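Local structure of probable exosome complex exonuclease 2 (Pyrococcus abyssi, 2PO1) at residues C[35-40]-C[58-63]; C[192-197]-C[227-232]. The protein forms the probably non-catalytic Rrp42 component of the archaeal RNA-degrading exosome and probably helps to shape the active site of its partner Rrp41. One frame throughout, in Å; residues are numbered along the deposited sequence.

Interaction 1: residues C[35-40]-C[58-63]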
loop_
_atom_site.group_PDB
_atom_site.type_symbol
_atom_site.label_atom_id
_atom_site.label_comp_id
_atom_site.label_asym_id
_atom_site.label_seq_id
_atom_site.Cartn_x
_atom_site.Cartn_y
_atom_site.Cartn_z
ATOM N N ASP C 35 37.400 19.379 6.099
ATOM C CA ASP C 35 36.600 20.141 7.031
ATOM C C ASP C 35 35.115 19.860 6.903
ATOM O O ASP C 35 34.590 19.772 5.799
ATOM C CB ASP C 35 36.845 21.609 6.806
ATOM C CG ASP C 35 38.254 21.982 7.098
ATOM O OD1 ASP C 35 38.923 21.221 7.814
ATOM O OD2 ASP C 35 38.695 22.997 6.603
ATOM N N TYR C 36 34.460 19.749 8.055
ATOM C CA TYR C 36 33.001 19.807 8.129
ATOM C C TYR C 36 32.585 21.230 8.048
ATOM O O TYR C 36 33.336 22.101 8.463
ATOM C CB TYR C 36 32.531 19.228 9.470
ATOM C CG TYR C 36 32.307 17.774 9.315
ATOM C CD1 TYR C 36 33.377 16.908 9.221
ATOM C CD2 TYR C 36 31.020 17.264 9.195
ATOM C CE1 TYR C 36 33.183 15.558 9.036
ATOM C CE2 TYR C 36 30.827 15.932 9.026
ATOM C CZ TYR C 36 31.894 15.090 8.928
ATOM O OH TYR C 36 31.716 13.744 8.709
ATOM N N ARG C 37 31.349 21.441 7.591
ATOM C CA ARG C 37 30.720 22.749 7.630
ATOM C C ARG C 37 30.472 22.980 9.088
ATOM O O ARG C 37 30.590 22.034 9.854
ATOM C CB ARG C 37 29.386 22.690 6.890
ATOM C CG ARG C 37 29.513 22.584 5.414
ATOM C CD ARG C 37 28.178 22.160 4.790
ATOM N NE ARG C 37 27.881 20.783 5.107
ATOM C CZ ARG C 37 26.769 20.158 4.700
ATOM N NH1 ARG C 37 25.837 20.833 4.032
ATOM N NH2 ARG C 37 26.579 18.862 4.980
ATOM N N PRO C 38 30.074 24.211 9.487
ATOM C CA PRO C 38 29.835 24.354 10.901
ATOM C C PRO C 38 28.774 23.408 11.402
ATOM O O PRO C 38 27.808 23.136 10.691
ATOM C CB PRO C 38 29.401 25.827 11.042
ATOM C CG PRO C 38 29.999 26.519 9.875
ATOM C CD PRO C 38 29.835 25.479 8.773
ATOM N N ILE C 39 29.007 22.843 12.591
ATOM C CA ILE C 39 28.115 21.838 13.144
ATOM C C ILE C 39 27.414 22.466 14.309
ATOM O O ILE C 39 28.036 23.150 15.124
ATOM C CB ILE C 39 28.867 20.595 13.604
ATOM C CG1 ILE C 39 29.418 19.840 12.383
ATOM C CG2 ILE C 39 27.888 19.619 14.282
ATOM C CD1 ILE C 39 30.539 18.814 12.730
ATOM N N GLU C 40 26.116 22.249 14.389
ATOM C CA GLU C 40 25.340 22.629 15.565
ATOM C C GLU C 40 24.643 21.380 16.044
ATOM O O GLU C 40 23.958 20.760 15.272
ATOM C CB GLU C 40 24.269 23.667 15.206
ATOM C CG GLU C 40 24.699 25.116 15.236
ATOM C CD GLU C 40 23.511 26.100 14.993
ATOM O OE1 GLU C 40 23.621 26.959 14.079
ATOM O OE2 GLU C 40 22.469 26.005 15.701
ATOM N N GLY C 58 26.157 22.670 8.487
ATOM C CA GLY C 58 25.887 23.857 7.699
ATOM C C GLY C 58 24.380 23.942 7.736
ATOM O O GLY C 58 23.792 23.936 8.826
ATOM N N SER C 59 23.780 23.919 6.547
ATOM C CA SER C 59 22.375 24.174 6.406
ATOM C C SER C 59 21.589 22.883 6.382
ATOM O O SER C 59 20.385 22.924 6.359
ATOM C CB SER C 59 22.118 24.940 5.116
ATOM O OG SER C 59 22.464 26.309 5.259
ATOM N N THR C 60 22.261 21.737 6.323
ATOM C CA THR C 60 21.569 20.474 6.469
ATOM C C THR C 60 21.072 20.395 7.908
ATOM O O THR C 60 21.827 20.588 8.855
ATOM C CB THR C 60 22.515 19.266 6.207
ATOM O OG1 THR C 60 22.701 19.114 4.801
ATOM C CG2 THR C 60 21.923 17.993 6.759
ATOM N N GLN C 61 19.786 20.100 8.101
ATOM C CA GLN C 61 19.275 19.995 9.474
ATOM C C GLN C 61 18.532 18.737 9.593
ATOM O O GLN C 61 17.680 18.454 8.764
ATOM C CB GLN C 61 18.266 21.084 9.725
ATOM C CG GLN C 61 18.825 22.398 9.383
ATOM C CD GLN C 61 18.193 23.463 10.202
ATOM O OE1 GLN C 61 17.903 23.245 11.368
ATOM N NE2 GLN C 61 17.965 24.609 9.607
ATOM N N VAL C 62 18.794 17.975 10.651
ATOM C CA VAL C 62 17.987 16.814 10.845
ATOM C C VAL C 62 17.605 16.708 12.315
ATOM O O VAL C 62 18.386 17.063 13.188
ATOM C CB VAL C 62 18.682 15.544 10.346
ATOM C CG1 VAL C 62 19.711 15.818 9.275
ATOM C CG2 VAL C 62 19.189 14.786 11.433
ATOM N N LEU C 63 16.365 16.325 12.581
ATOM C CA LEU C 63 15.908 16.137 13.942
ATOM C C LEU C 63 15.752 14.692 14.140
ATOM O O LEU C 63 15.069 14.004 13.313
ATOM C CB LEU C 63 14.470 16.626 14.042
ATOM C CG LEU C 63 13.985 17.441 15.214
ATOM C CD1 LEU C 63 12.408 17.566 15.232
ATOM C CD2 LEU C 63 14.673 17.137 16.613
HETATM O O HOH W 1 25.084 23.632 4.047
HETATM O O HOH W 2 25.603 24.525 10.999
#
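Pro38 O takes a nearly straight hydrogen bond from Gly58 N, at 2.8 Å with 171° at the hydrogen, and the donor lies almost in line with the carbonyl. Water 2 donates both to Pro38 O and to Gly58 O, so two donors grip the proline carbonyl. Beside this bond the Arg37 side chain leaves the backbone toward Gly58, with Arg37 CB 3.6 Å from Gly58 N. The bend at chi3 (-71°) turns NE aside. Gly58 N lies over one face of the guanidinium. A beta carbon at Gly58 would probably clash with Arg37 CD, and the positive phi (56°) also favours glycine.

Farther along, water 1 accepts from Arg37 NH1 at 2.9 Å and from Ser59 N. Thr60 crosses the arginine at about a right angle, its OG1 3.7 Å from Arg37 NH1. Both polar ends are positioned from outside: Arg37 by a salt bridge to Asp211 and by the carbonyls of Asp149 and Gly150, Thr60 OG1 by Gly150 O and Asp149 N. Gly58 and Ser59 form the tight reversal of the beta hairpin 51-57/60-71 in the first domain of the RNase PH fold, where strand 39-43 flanks strand 51-57.

Interaction 2: residues C[192-197]-C[227-232]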
loop_
_atom_site.group_PDB
_atom_site.type_symbol
_atom_site.label_atom_id
_atom_site.label_comp_id
_atom_site.label_asym_id
_atom_site.label_seq_id
_atom_site.Cartn_x
_atom_site.Cartn_y
_atom_site.Cartn_z
ATOM N N VAL C 192 23.647 3.486 26.581
ATOM C CA VAL C 192 24.436 3.906 25.441
ATOM C C VAL C 192 25.907 3.794 25.825
ATOM O O VAL C 192 26.402 4.480 26.733
ATOM C CB VAL C 192 24.139 5.346 24.964
ATOM C CG1 VAL C 192 24.885 5.619 23.670
ATOM C CG2 VAL C 192 22.637 5.576 24.751
ATOM N N GLU C 193 26.615 2.933 25.123
ATOM C CA GLU C 193 27.954 2.596 25.547
ATOM C C GLU C 193 29.048 2.977 24.597
ATOM O O GLU C 193 30.200 3.031 24.975
ATOM C CB GLU C 193 27.979 1.130 25.807
ATOM C CG GLU C 193 26.920 0.828 26.794
ATOM C CD GLU C 193 26.942 -0.581 27.256
ATOM O OE1 GLU C 193 27.554 -1.406 26.563
ATOM O OE2 GLU C 193 26.328 -0.850 28.305
ATOM N N LYS C 194 28.694 3.300 23.361
ATOM C CA LYS C 194 29.695 3.703 22.393
ATOM C C LYS C 194 29.114 4.886 21.671
ATOM O O LYS C 194 27.900 5.123 21.740
ATOM C CB LYS C 194 30.013 2.527 21.467
ATOM C CG LYS C 194 31.242 1.766 21.950
ATOM C CD LYS C 194 31.252 0.364 21.418
ATOM C CE LYS C 194 31.704 -0.627 22.512
ATOM N NZ LYS C 194 30.594 -1.696 22.484
ATOM N N ILE C 195 29.969 5.666 21.014
ATOM C CA ILE C 195 29.472 6.803 20.249
ATOM C C ILE C 195 29.894 6.761 18.778
ATOM O O ILE C 195 30.711 7.556 18.363
ATOM C CB ILE C 195 29.799 8.184 20.912
ATOM C CG1 ILE C 195 29.261 8.218 22.317
ATOM C CG2 ILE C 195 29.149 9.362 20.124
ATOM C CD1 ILE C 195 30.044 9.145 23.203
ATOM N N PRO C 196 29.293 5.858 17.987
ATOM C CA PRO C 196 29.611 5.767 16.578
ATOM C C PRO C 196 29.147 7.024 15.861
ATOM O O PRO C 196 28.065 7.555 16.165
ATOM C CB PRO C 196 28.781 4.558 16.119
ATOM C CG PRO C 196 27.627 4.536 17.046
ATOM C CD PRO C 196 28.231 4.898 18.351
ATOM N N VAL C 197 29.982 7.497 14.939
ATOM C CA VAL C 197 29.774 8.745 14.219
ATOM C C VAL C 197 30.067 8.390 12.779
ATOM O O VAL C 197 31.136 7.855 12.500
ATOM C CB VAL C 197 30.761 9.836 14.742
ATOM C CG1 VAL C 197 30.796 11.023 13.817
ATOM C CG2 VAL C 197 30.347 10.294 16.125
ATOM N N THR C 227 31.797 4.634 9.589
ATOM C CA THR C 227 31.304 4.896 10.906
ATOM C C THR C 227 32.170 4.220 11.938
ATOM O O THR C 227 32.402 3.014 11.864
ATOM C CB THR C 227 29.872 4.325 11.044
ATOM O OG1 THR C 227 29.067 4.903 10.039
ATOM C CG2 THR C 227 29.299 4.616 12.429
ATOM N N THR C 228 32.669 4.995 12.892
ATOM C CA THR C 228 33.637 4.504 13.824
ATOM C C THR C 228 33.242 4.953 15.218
ATOM O O THR C 228 32.580 5.984 15.362
ATOM C CB THR C 228 35.056 5.014 13.499
ATOM O OG1 THR C 228 35.065 6.431 13.593
ATOM C CG2 THR C 228 35.438 4.613 12.099
ATOM N N ASP C 229 33.671 4.197 16.235
ATOM C CA ASP C 229 33.445 4.609 17.637
ATOM C C ASP C 229 34.734 5.020 18.335
ATOM O O ASP C 229 35.804 4.968 17.717
ATOM C CB ASP C 229 32.704 3.533 18.453
ATOM C CG ASP C 229 33.461 2.239 18.544
ATOM O OD1 ASP C 229 32.769 1.205 18.654
ATOM O OD2 ASP C 229 34.728 2.211 18.530
ATOM N N GLU C 230 34.615 5.386 19.618
ATOM C CA GLU C 230 35.728 5.862 20.470
ATOM C C GLU C 230 36.803 4.818 20.598
ATOM O O GLU C 230 37.860 5.101 21.136
ATOM C CB GLU C 230 35.302 5.968 21.940
ATOM C CG GLU C 230 34.113 6.742 22.289
ATOM C CD GLU C 230 32.846 5.915 22.170
ATOM O OE1 GLU C 230 32.434 5.684 21.048
ATOM O OE2 GLU C 230 32.266 5.530 23.186
ATOM N N THR C 231 36.491 3.577 20.246
ATOM C CA THR C 231 37.342 2.453 20.629
ATOM C C THR C 231 38.226 2.054 19.454
ATOM O O THR C 231 38.902 1.040 19.518
ATOM C CB THR C 231 36.528 1.226 21.167
ATOM O OG1 THR C 231 35.842 0.556 20.091
ATOM C CG2 THR C 231 35.463 1.664 22.214
ATOM N N GLY C 232 38.210 2.842 18.389
ATOM C CA GLY C 232 38.959 2.509 17.214
ATOM C C GLY C 232 38.305 1.434 16.385
ATOM O O GLY C 232 38.954 0.732 15.629
HETATM O O HOH W 3 33.672 7.678 11.530
#
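Val197 and Thr228 form an antiparallel hydrogen-bonded pair at the tight, buried end, with Val197 N 3.0 Å from Thr228 O and Thr228 N 3.3 Å from Val197 O; in the second bond the donor sits above the carbonyl plane. Pro196 CA adds a CA-H...O contact to Thr228 O at 3.2 Å, and Pro196 CB packs on Thr227 CG2, which lies anti to the backbone N. Helices 152-166 and 247-275 cover this part.

The open side is at Glu230 and the exposed Thr231, while Asp229 stays buried. Glu230 bends at chi2 (85°) and its OE1 accepts from Ile195 N, although the modelled 2.5 Å is doubtfully short. Lys194 runs side by side with Asp229, its CD 3.3 Å from Asp229 OD1, while its NZ hydrogen-bonds to Ser120 O. Asp229 OD2 accepts from Thr231 N at 2.8 Å, an Asx turn, and also from Thr231 OG1. OD1 is hydrogen-bonded to an aromatic side chain of another protein chain. An alanine at Asp229 would probably leave Thr231 N without this acceptor and deprive that aromatic group of this partner. Strand pairing thus gives way to carboxylates that accept backbone N-H groups, one closing its own turn and one apparently reaching across to 192-197.

How the interactions relate
From the N terminus, the chain first passes through 35-40 into strand 39-43, outermost of its sheet within this chain, runs back along 51-57 and turns at Gly58; interaction 1 closes this short, strand-rich loop within the five-stranded sheet of the first domain. It is complete long before interaction 2 opens, so the two follow in series and neither nest nor cross. Interaction 2 brings the lead-in to strand 197-204 against the end of strand 222-228, closing a loop of 29 residues in the four-stranded antiparallel sheet. The centres of interactions 1 and 2 lie about 20 Å apart, and the two do not touch. Helix 247-275 joins them: Ile264 meets both Ile39 of 35-40 and Val197 of 192-197.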